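Local coordinates for protein phospholipase A1 (Streptomyces albidoflavus, PDB 4HYQ) that hydrolyses the sn-1 acyl ester bond of glycerophospholipids as a phospholipase A1, with a fold of the GDSL (SGNH) hydrolase type, at residues A[1-9]-A[35-44]; A[84-94]-A[105-113]. One frame throughout, in Å; residues are numbered along the deposited sequence.

Contact 1 (A[1-9]-A[35-44]); sequences AAGGYVALG and YPALWAAANS
Tyr5 and Ala7 of strand 4-9 pack on Pro36 and Trp39 of helix 35-43 in the first beta-alpha-beta crossover of an SGNH-hydrolase fold, the helix leading on to the neighbouring parallel strand 47-50. Short-segment axes lie 9.4 Å apart at an angle of 171°, as expected of a helix running back over its sheet. Gly9 begins the Gly-Asp-Ser sequence that in relatives carries the nucleophilic serine.

With CG anti to the backbone N (chi1 168°), the Tyr5 ring comes to lie against Pro36 and Trp39. The edge of the Trp39 six-membered ring meets its face in a T-shaped pair, planes at 68° and centroids 5.0 Å apart; Tyr5 CD2 and Trp39 CE3 approach to 3.6 Å. Pro36 CA lies in plane at the phenol's edge, and Tyr5 OH sits 3.3 Å from Pro36 CB while hydrogen-bonding Ser77 OG on strand 73-79. Replacing this tyrosine by an alanine would probably open a gap beside the Trp39 edge and deprive Ser77 of its hydroxyl partner. Further along, Ala7 CB and Pro36 CB are only 3.4 Å apart, tighter than usual carbon contact.

At the other end, the chain's first nitrogen, Ala1 N, donates to Asn43 O at 3.2 Å, nearly along the C=O axis, while Asn43 ND2 bonds Trp39 O, a carbonyl that also receives Asn43 N. Near Gly9, one water donates to Leu8 O at 2.8 Å and lies 2.9 Å from Tyr35 OH, whose hydroxyl also bonds Ser13 OG.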
loop_
_atom_site.group_PDB
_atom_site.type_symbol
_atom_site.label_atom_id
_atom_site.label_comp_id
_atom_site.label_asym_id
_atom_site.label_seq_id
_atom_site.Cartn_x
_atom_site.Cartn_y
_atom_site.Cartn_z
ATOM N N ALA A 1 -23.850 -3.684 5.314
ATOM C CA ALA A 1 -22.744 -4.086 6.232
ATOM C C ALA A 1 -22.917 -3.418 7.594
ATOM O O ALA A 1 -22.896 -2.188 7.708
ATOM C CB ALA A 1 -21.394 -3.705 5.623
ATOM N N ALA A 2 -23.097 -4.241 8.622
ATOM C CA ALA A 2 -23.280 -3.747 9.979
ATOM C C ALA A 2 -21.983 -3.148 10.480
ATOM O O ALA A 2 -20.909 -3.684 10.222
ATOM C CB ALA A 2 -23.701 -4.881 10.894
ATOM N N GLY A 3 -22.081 -2.037 11.193
ATOM C CA GLY A 3 -20.885 -1.423 11.726
ATOM C C GLY A 3 -20.162 -0.503 10.766
ATOM O O GLY A 3 -20.361 -0.541 9.555
ATOM N N GLY A 4 -19.295 0.319 11.330
ATOM C CA GLY A 4 -18.575 1.273 10.522
ATOM C C GLY A 4 -17.351 0.696 9.865
ATOM O O GLY A 4 -16.751 -0.273 10.345
ATOM N N TYR A 5 -16.988 1.298 8.743
ATOM C CA TYR A 5 -15.795 0.892 8.008
ATOM C C TYR A 5 -14.815 2.057 8.102
ATOM O O TYR A 5 -15.184 3.202 7.813
ATOM C CB TYR A 5 -16.150 0.612 6.545
ATOM C CG TYR A 5 -14.954 0.457 5.614
ATOM C CD1 TYR A 5 -13.777 -0.157 6.048
ATOM C CD2 TYR A 5 -15.021 0.893 4.295
ATOM C CE1 TYR A 5 -12.682 -0.332 5.180
ATOM C CE2 TYR A 5 -13.943 0.712 3.414
ATOM C CZ TYR A 5 -12.792 0.106 3.862
ATOM O OH TYR A 5 -11.768 -0.077 2.968
ATOM N N VAL A 6 -13.596 1.777 8.553
ATOM C CA VAL A 6 -12.567 2.813 8.637
ATOM C C VAL A 6 -11.421 2.357 7.734
ATOM O O VAL A 6 -10.910 1.249 7.879
ATOM C CB VAL A 6 -12.057 3.010 10.091
ATOM C CG1 VAL A 6 -10.939 4.047 10.130
ATOM C CG2 VAL A 6 -13.214 3.492 10.987
ATOM N N ALA A 7 -11.045 3.209 6.780
ATOM C CA ALA A 7 -9.962 2.902 5.842
ATOM C C ALA A 7 -8.726 3.736 6.176
ATOM O O ALA A 7 -8.703 4.960 6.007
ATOM C CB ALA A 7 -10.424 3.175 4.399
ATOM N N LEU A 8 -7.696 3.043 6.642
ATOM C CA LEU A 8 -6.435 3.652 7.070
ATOM C C LEU A 8 -5.309 3.417 6.087
ATOM O O LEU A 8 -5.378 2.537 5.230
ATOM C CB LEU A 8 -5.972 3.006 8.379
ATOM C CG LEU A 8 -6.957 2.879 9.540
ATOM C CD1 LEU A 8 -6.370 1.955 10.628
ATOM C CD2 LEU A 8 -7.229 4.274 10.106
ATOM N N GLY A 9 -4.244 4.190 6.238
ATOM C CA GLY A 9 -3.091 3.913 5.413
ATOM C C GLY A 9 -2.416 5.012 4.642
ATOM O O GLY A 9 -2.582 6.206 4.916
ATOM N N TYR A 35 -9.860 1.629 -3.670
ATOM C CA TYR A 35 -10.624 0.476 -3.193
ATOM C C TYR A 35 -11.527 0.698 -1.964
ATOM O O TYR A 35 -12.613 0.125 -1.907
ATOM C CB TYR A 35 -9.684 -0.751 -2.989
ATOM C CG TYR A 35 -8.818 -0.726 -1.755
ATOM C CD1 TYR A 35 -9.328 -1.121 -0.508
ATOM C CD2 TYR A 35 -7.497 -0.277 -1.818
ATOM C CE1 TYR A 35 -8.550 -1.063 0.638
ATOM C CE2 TYR A 35 -6.704 -0.212 -0.667
ATOM C CZ TYR A 35 -7.244 -0.605 0.556
ATOM O OH TYR A 35 -6.499 -0.497 1.695
ATOM N N PRO A 36 -11.125 1.533 -0.980
ATOM C CA PRO A 36 -12.041 1.698 0.163
ATOM C C PRO A 36 -13.356 2.356 -0.245
ATOM O O PRO A 36 -14.439 1.971 0.218
ATOM C CB PRO A 36 -11.261 2.592 1.128
ATOM C CG PRO A 36 -9.818 2.342 0.757
ATOM C CD PRO A 36 -9.875 2.283 -0.753
ATOM N N ALA A 37 -13.261 3.353 -1.119
ATOM C CA ALA A 37 -14.449 4.060 -1.574
ATOM C C ALA A 37 -15.289 3.148 -2.453
ATOM O O ALA A 37 -16.528 3.171 -2.364
ATOM C CB ALA A 37 -14.057 5.319 -2.340
ATOM N N LEU A 38 -14.631 2.356 -3.299
ATOM C CA LEU A 38 -15.362 1.421 -4.167
ATOM C C LEU A 38 -16.090 0.398 -3.297
ATOM O O LEU A 38 -17.259 0.083 -3.544
ATOM C CB LEU A 38 -14.415 0.680 -5.125
ATOM C CG LEU A 38 -13.629 1.550 -6.119
ATOM C CD1 LEU A 38 -12.659 0.689 -6.918
ATOM C CD2 LEU A 38 -14.595 2.258 -7.051
ATOM N N TRP A 39 -15.411 -0.113 -2.272
ATOM C CA TRP A 39 -16.038 -1.106 -1.403
ATOM C C TRP A 39 -17.216 -0.515 -0.626
ATOM O O TRP A 39 -18.275 -1.139 -0.523
ATOM C CB TRP A 39 -15.020 -1.691 -0.419
ATOM C CG TRP A 39 -15.569 -2.863 0.369
ATOM C CD1 TRP A 39 -15.508 -4.191 0.028
ATOM C CD2 TRP A 39 -16.297 -2.799 1.597
ATOM N NE1 TRP A 39 -16.155 -4.954 0.974
ATOM C CE2 TRP A 39 -16.649 -4.125 1.949
ATOM C CE3 TRP A 39 -16.691 -1.749 2.436
ATOM C CZ2 TRP A 39 -17.378 -4.425 3.103
ATOM C CZ3 TRP A 39 -17.415 -2.046 3.586
ATOM C CH2 TRP A 39 -17.751 -3.379 3.907
ATOM N N ALA A 40 -17.040 0.683 -0.080
ATOM C CA ALA A 40 -18.103 1.323 0.695
ATOM C C ALA A 40 -19.342 1.601 -0.161
ATOM O O ALA A 40 -20.474 1.447 0.308
ATOM C CB ALA A 40 -17.592 2.620 1.322
ATOM N N ALA A 41 -19.132 2.010 -1.410
ATOM C CA ALA A 41 -20.249 2.295 -2.305
ATOM C C ALA A 41 -21.054 1.036 -2.601
ATOM O O ALA A 41 -22.280 1.076 -2.697
ATOM C CB ALA A 41 -19.734 2.900 -3.616
ATOM N N ALA A 42 -20.364 -0.085 -2.737
ATOM C CA ALA A 42 -21.027 -1.343 -3.052
ATOM C C ALA A 42 -21.607 -2.076 -1.845
ATOM O O ALA A 42 -22.578 -2.834 -1.980
ATOM C CB ALA A 42 -20.059 -2.257 -3.783
ATOM N N ASN A 43 -21.043 -1.838 -0.666
ATOM C CA ASN A 43 -21.493 -2.558 0.521
ATOM C C ASN A 43 -22.275 -1.802 1.601
ATOM O O ASN A 43 -22.723 -2.402 2.579
ATOM C CB ASN A 43 -20.287 -3.275 1.121
ATOM C CG ASN A 43 -19.739 -4.338 0.190
ATOM O OD1 ASN A 43 -20.221 -5.471 0.173
ATOM N ND2 ASN A 43 -18.741 -3.973 -0.614
ATOM N N SER A 44 -22.436 -0.496 1.431
ATOM C CA SER A 44 -23.209 0.317 2.370
ATOM C C SER A 44 -22.985 0.099 3.867
ATOM O O SER A 44 -23.911 -0.293 4.585
ATOM C CB SER A 44 -24.708 0.137 2.090
ATOM O OG SER A 44 -25.001 0.327 0.719
HETATM O O HOH W 1 -7.415 1.326 3.726
#

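Contact 2 (A[84-94]-A[105-113]); sequences DAGFADVMTTC and RVNTAKAFV
Arg105 reaches across to Asp89, Val90 and Thr93, and nearly every atom of its side chain has a neighbour there. CB lies 3.8 Å from Thr93 CG2. CG follows, anti to the backbone N, and packs against Val90 CG2. A bend at chi2 (71°) turns the chain so that CD and then NE come to the carboxylate of Asp89. NE donates to Asp89 OD2 at 2.8 Å with an N-H...O angle of 159°, the core of a salt bridge; OD2 is met on its anti side and lies near the guanidinium plane, at its edge. NH2 adds a weak second bond to the same oxygen. Val90 CG2 covers one guanidinium face, 3.5 Å from NH1, so a methyl group and a carboxylate hold the flat group in two different directions. At the tip, Arg105 NH1 donates to a water oxygen 3.2 Å from it, and that water in turn donates to Ala85 O at 2.8 Å.

This is an antiparallel helical hairpin: the axes of 87-94 and 105-113 run at 166° to each other, 9.6 Å apart, and the disulfide Cys94-Cys102 ties helix 87-96 to helix 99-115. Gly86, the N-cap residue, has a positive phi that favours glycine, and a CB here would collide with Arg105 NH2 as it is placed. Between the helices, Ala109 CB meets Val90 CG2, Phe87 CE2 and Ala85 O, while Val106 CG2 packs on Val90 CG1 at 3.8 Å. Phe87 also borders a bound pentaethylene glycol, probably from crystallisation. Asp84, the last residue of the family's Gly-Gly-Asn-Asp sequence, sets its carbonyl oxygen over one face of Phe112, with Asp84 O 3.4 Å from Phe112 CZ.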
loop_
_atom_site.group_PDB
_atom_site.type_symbol
_atom_site.label_atom_id
_atom_site.label_comp_id
_atom_site.label_asym_id
_atom_site.label_seq_id
_atom_site.Cartn_x
_atom_site.Cartn_y
_atom_site.Cartn_z
ATOM N N ASP A 84 7.849 4.096 5.793
ATOM C CA ASP A 84 8.745 4.056 6.952
ATOM C C ASP A 84 10.095 3.540 6.475
ATOM O O ASP A 84 11.140 4.006 6.916
ATOM C CB ASP A 84 8.232 3.094 8.027
ATOM C CG ASP A 84 7.065 3.659 8.817
ATOM O OD1 ASP A 84 7.246 3.972 10.015
ATOM O OD2 ASP A 84 5.972 3.787 8.245
ATOM N N ALA A 85 10.058 2.572 5.567
ATOM C CA ALA A 85 11.278 1.963 5.051
ATOM C C ALA A 85 11.934 2.778 3.947
ATOM O O ALA A 85 12.931 2.339 3.363
ATOM C CB ALA A 85 10.986 0.550 4.556
ATOM N N GLY A 86 11.367 3.951 3.668
ATOM C CA GLY A 86 11.912 4.854 2.657
ATOM C C GLY A 86 11.877 4.398 1.212
ATOM O O GLY A 86 12.752 4.759 0.422
ATOM N N PHE A 87 10.862 3.645 0.823
ATOM C CA PHE A 87 10.861 3.180 -0.551
ATOM C C PHE A 87 10.731 4.257 -1.622
ATOM O O PHE A 87 11.190 4.056 -2.746
ATOM C CB PHE A 87 9.864 2.029 -0.716
ATOM C CG PHE A 87 10.422 0.719 -0.217
ATOM C CD1 PHE A 87 9.819 0.023 0.821
ATOM C CD2 PHE A 87 11.624 0.237 -0.733
ATOM C CE1 PHE A 87 10.413 -1.132 1.346
ATOM C CE2 PHE A 87 12.221 -0.910 -0.216
ATOM C CZ PHE A 87 11.609 -1.595 0.829
ATOM N N ALA A 88 10.153 5.405 -1.286
ATOM C CA ALA A 88 10.072 6.486 -2.265
ATOM C C ALA A 88 11.501 6.994 -2.530
ATOM O O ALA A 88 11.865 7.269 -3.672
ATOM C CB ALA A 88 9.199 7.615 -1.747
ATOM N N ASP A 89 12.306 7.114 -1.474
ATOM C CA ASP A 89 13.695 7.551 -1.613
ATOM C C ASP A 89 14.470 6.471 -2.362
ATOM O O ASP A 89 15.348 6.765 -3.163
ATOM C CB ASP A 89 14.348 7.772 -0.242
ATOM C CG ASP A 89 15.761 8.350 -0.352
ATOM O OD1 ASP A 89 15.903 9.448 -0.930
ATOM O OD2 ASP A 89 16.730 7.712 0.127
ATOM N N VAL A 90 14.156 5.208 -2.085
ATOM C CA VAL A 90 14.820 4.108 -2.780
ATOM C C VAL A 90 14.550 4.214 -4.280
ATOM O O VAL A 90 15.471 4.103 -5.103
ATOM C CB VAL A 90 14.316 2.734 -2.278
ATOM C CG1 VAL A 90 14.786 1.623 -3.210
ATOM C CG2 VAL A 90 14.828 2.486 -0.844
ATOM N N MET A 91 13.289 4.436 -4.640
ATOM C CA MET A 91 12.951 4.529 -6.057
ATOM C C MET A 91 13.621 5.741 -6.713
ATOM O O MET A 91 14.068 5.652 -7.852
ATOM C CB MET A 91 11.431 4.578 -6.254
ATOM C CG MET A 91 10.697 3.327 -5.752
ATOM S SD MET A 91 11.585 1.774 -6.082
ATOM C CE MET A 91 11.310 1.568 -7.788
ATOM N N THR A 92 13.711 6.863 -6.003
ATOM C CA THR A 92 14.367 8.043 -6.562
ATOM C C THR A 92 15.834 7.701 -6.831
ATOM O O THR A 92 16.381 8.038 -7.882
ATOM C CB THR A 92 14.274 9.241 -5.592
ATOM O OG1 THR A 92 12.895 9.578 -5.402
ATOM C CG2 THR A 92 15.018 10.460 -6.145
ATOM N N THR A 93 16.468 7.016 -5.883
ATOM C CA THR A 93 17.864 6.628 -6.037
ATOM C C THR A 93 18.060 5.687 -7.222
ATOM O O THR A 93 18.983 5.861 -8.025
ATOM C CB THR A 93 18.381 5.944 -4.753
ATOM O OG1 THR A 93 18.356 6.896 -3.682
ATOM C CG2 THR A 93 19.807 5.415 -4.945
ATOM N N CYS A 94 17.183 4.699 -7.346
ATOM C CA CYS A 94 17.302 3.733 -8.425
ATOM C C CYS A 94 17.059 4.348 -9.803
ATOM O O CYS A 94 17.659 3.923 -10.791
ATOM C CB CYS A 94 16.340 2.573 -8.188
ATOM S SG CYS A 94 16.876 1.563 -6.763
ATOM N N ARG A 105 21.214 1.167 -1.787
ATOM C CA ARG A 105 20.076 1.808 -1.139
ATOM C C ARG A 105 18.968 0.798 -0.830
ATOM O O ARG A 105 18.333 0.859 0.230
ATOM C CB ARG A 105 19.521 2.934 -2.017
ATOM C CG ARG A 105 18.388 3.698 -1.370
ATOM C CD ARG A 105 18.885 4.562 -0.219
ATOM N NE ARG A 105 17.807 5.174 0.553
ATOM C CZ ARG A 105 17.030 4.521 1.417
ATOM N NH1 ARG A 105 17.202 3.223 1.624
ATOM N NH2 ARG A 105 16.094 5.178 2.097
ATOM N N VAL A 106 18.726 -0.120 -1.758
ATOM C CA VAL A 106 17.707 -1.144 -1.546
ATOM C C VAL A 106 18.109 -1.979 -0.329
ATOM O O VAL A 106 17.274 -2.307 0.510
ATOM C CB VAL A 106 17.590 -2.113 -2.747
ATOM C CG1 VAL A 106 16.794 -3.343 -2.341
ATOM C CG2 VAL A 106 16.898 -1.431 -3.925
ATOM N N ASN A 107 19.389 -2.330 -0.236
ATOM C CA ASN A 107 19.836 -3.156 0.885
ATOM C C ASN A 107 19.676 -2.473 2.231
ATOM O O ASN A 107 19.374 -3.128 3.234
ATOM C CB ASN A 107 21.287 -3.608 0.683
ATOM C CG ASN A 107 21.417 -4.660 -0.396
ATOM O OD1 ASN A 107 20.448 -5.334 -0.740
ATOM N ND2 ASN A 107 22.625 -4.820 -0.929
ATOM N N THR A 108 19.875 -1.160 2.261
ATOM C CA THR A 108 19.704 -0.414 3.496
ATOM C C THR A 108 18.221 -0.452 3.881
ATOM O O THR A 108 17.883 -0.574 5.063
ATOM C CB THR A 108 20.170 1.053 3.344
ATOM O OG1 THR A 108 21.593 1.086 3.197
ATOM C CG2 THR A 108 19.784 1.865 4.558
ATOM N N ALA A 109 17.343 -0.365 2.881
ATOM C CA ALA A 109 15.904 -0.409 3.128
ATOM C C ALA A 109 15.505 -1.796 3.648
ATOM O O ALA A 109 14.734 -1.911 4.606
ATOM C CB ALA A 109 15.129 -0.098 1.838
ATOM N N LYS A 110 16.036 -2.845 3.020
ATOM C CA LYS A 110 15.717 -4.206 3.449
ATOM C C LYS A 110 16.161 -4.441 4.887
ATOM O O LYS A 110 15.474 -5.139 5.638
ATOM C CB LYS A 110 16.364 -5.228 2.517
ATOM C CG LYS A 110 15.791 -5.172 1.105
ATOM C CD LYS A 110 16.516 -6.091 0.154
ATOM C CE LYS A 110 16.158 -7.544 0.409
ATOM N NZ LYS A 110 16.879 -8.427 -0.543
ATOM N N ALA A 111 17.290 -3.854 5.285
ATOM C CA ALA A 111 17.769 -4.043 6.654
ATOM C C ALA A 111 16.801 -3.410 7.645
ATOM O O ALA A 111 16.580 -3.947 8.727
ATOM C CB ALA A 111 19.166 -3.441 6.827
ATOM N N PHE A 112 16.228 -2.270 7.270
ATOM C CA PHE A 112 15.268 -1.561 8.117
ATOM C C PHE A 112 13.987 -2.383 8.212
ATOM O O PHE A 112 13.379 -2.488 9.278
ATOM C CB PHE A 112 14.949 -0.187 7.514
ATOM C CG PHE A 112 13.848 0.554 8.225
ATOM C CD1 PHE A 112 14.143 1.490 9.210
ATOM C CD2 PHE A 112 12.511 0.316 7.904
ATOM C CE1 PHE A 112 13.119 2.177 9.872
ATOM C CE2 PHE A 112 11.483 0.992 8.559
ATOM C CZ PHE A 112 11.790 1.933 9.546
ATOM N N VAL A 113 13.583 -2.960 7.086
ATOM C CA VAL A 113 12.372 -3.769 7.028
ATOM C C VAL A 113 12.450 -4.961 7.972
ATOM O O VAL A 113 11.470 -5.290 8.633
ATOM C CB VAL A 113 12.106 -4.272 5.589
ATOM C CG1 VAL A 113 11.070 -5.402 5.598
ATOM C CG2 VAL A 113 11.610 -3.114 4.718
HETATM O O HOH W 2 15.510 2.838 4.279
#

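In the fold
The two contacts come in series along the chain, contact 1 closing before contact 2 opens. Their centres are 31 Å apart on opposite sides of the chain's centre, and their nearest atoms, about 9 Å apart, do not touch. Contact 1 seats helix 35-43 on the parallel sheet, whereas contact 2 pairs helices 87-96 and 99-115 without using any strand. Strand 73-79 relates them: it lies next to strand 4-9 in the sheet and leads into segment 84-94. Strand 4-9 and strand 73-79 thus deliver two GDSL-family sequences, Gly-Asp-Ser and Gly-Gly-Asn-Asp, consistent with an active site formed at the ends of these strands.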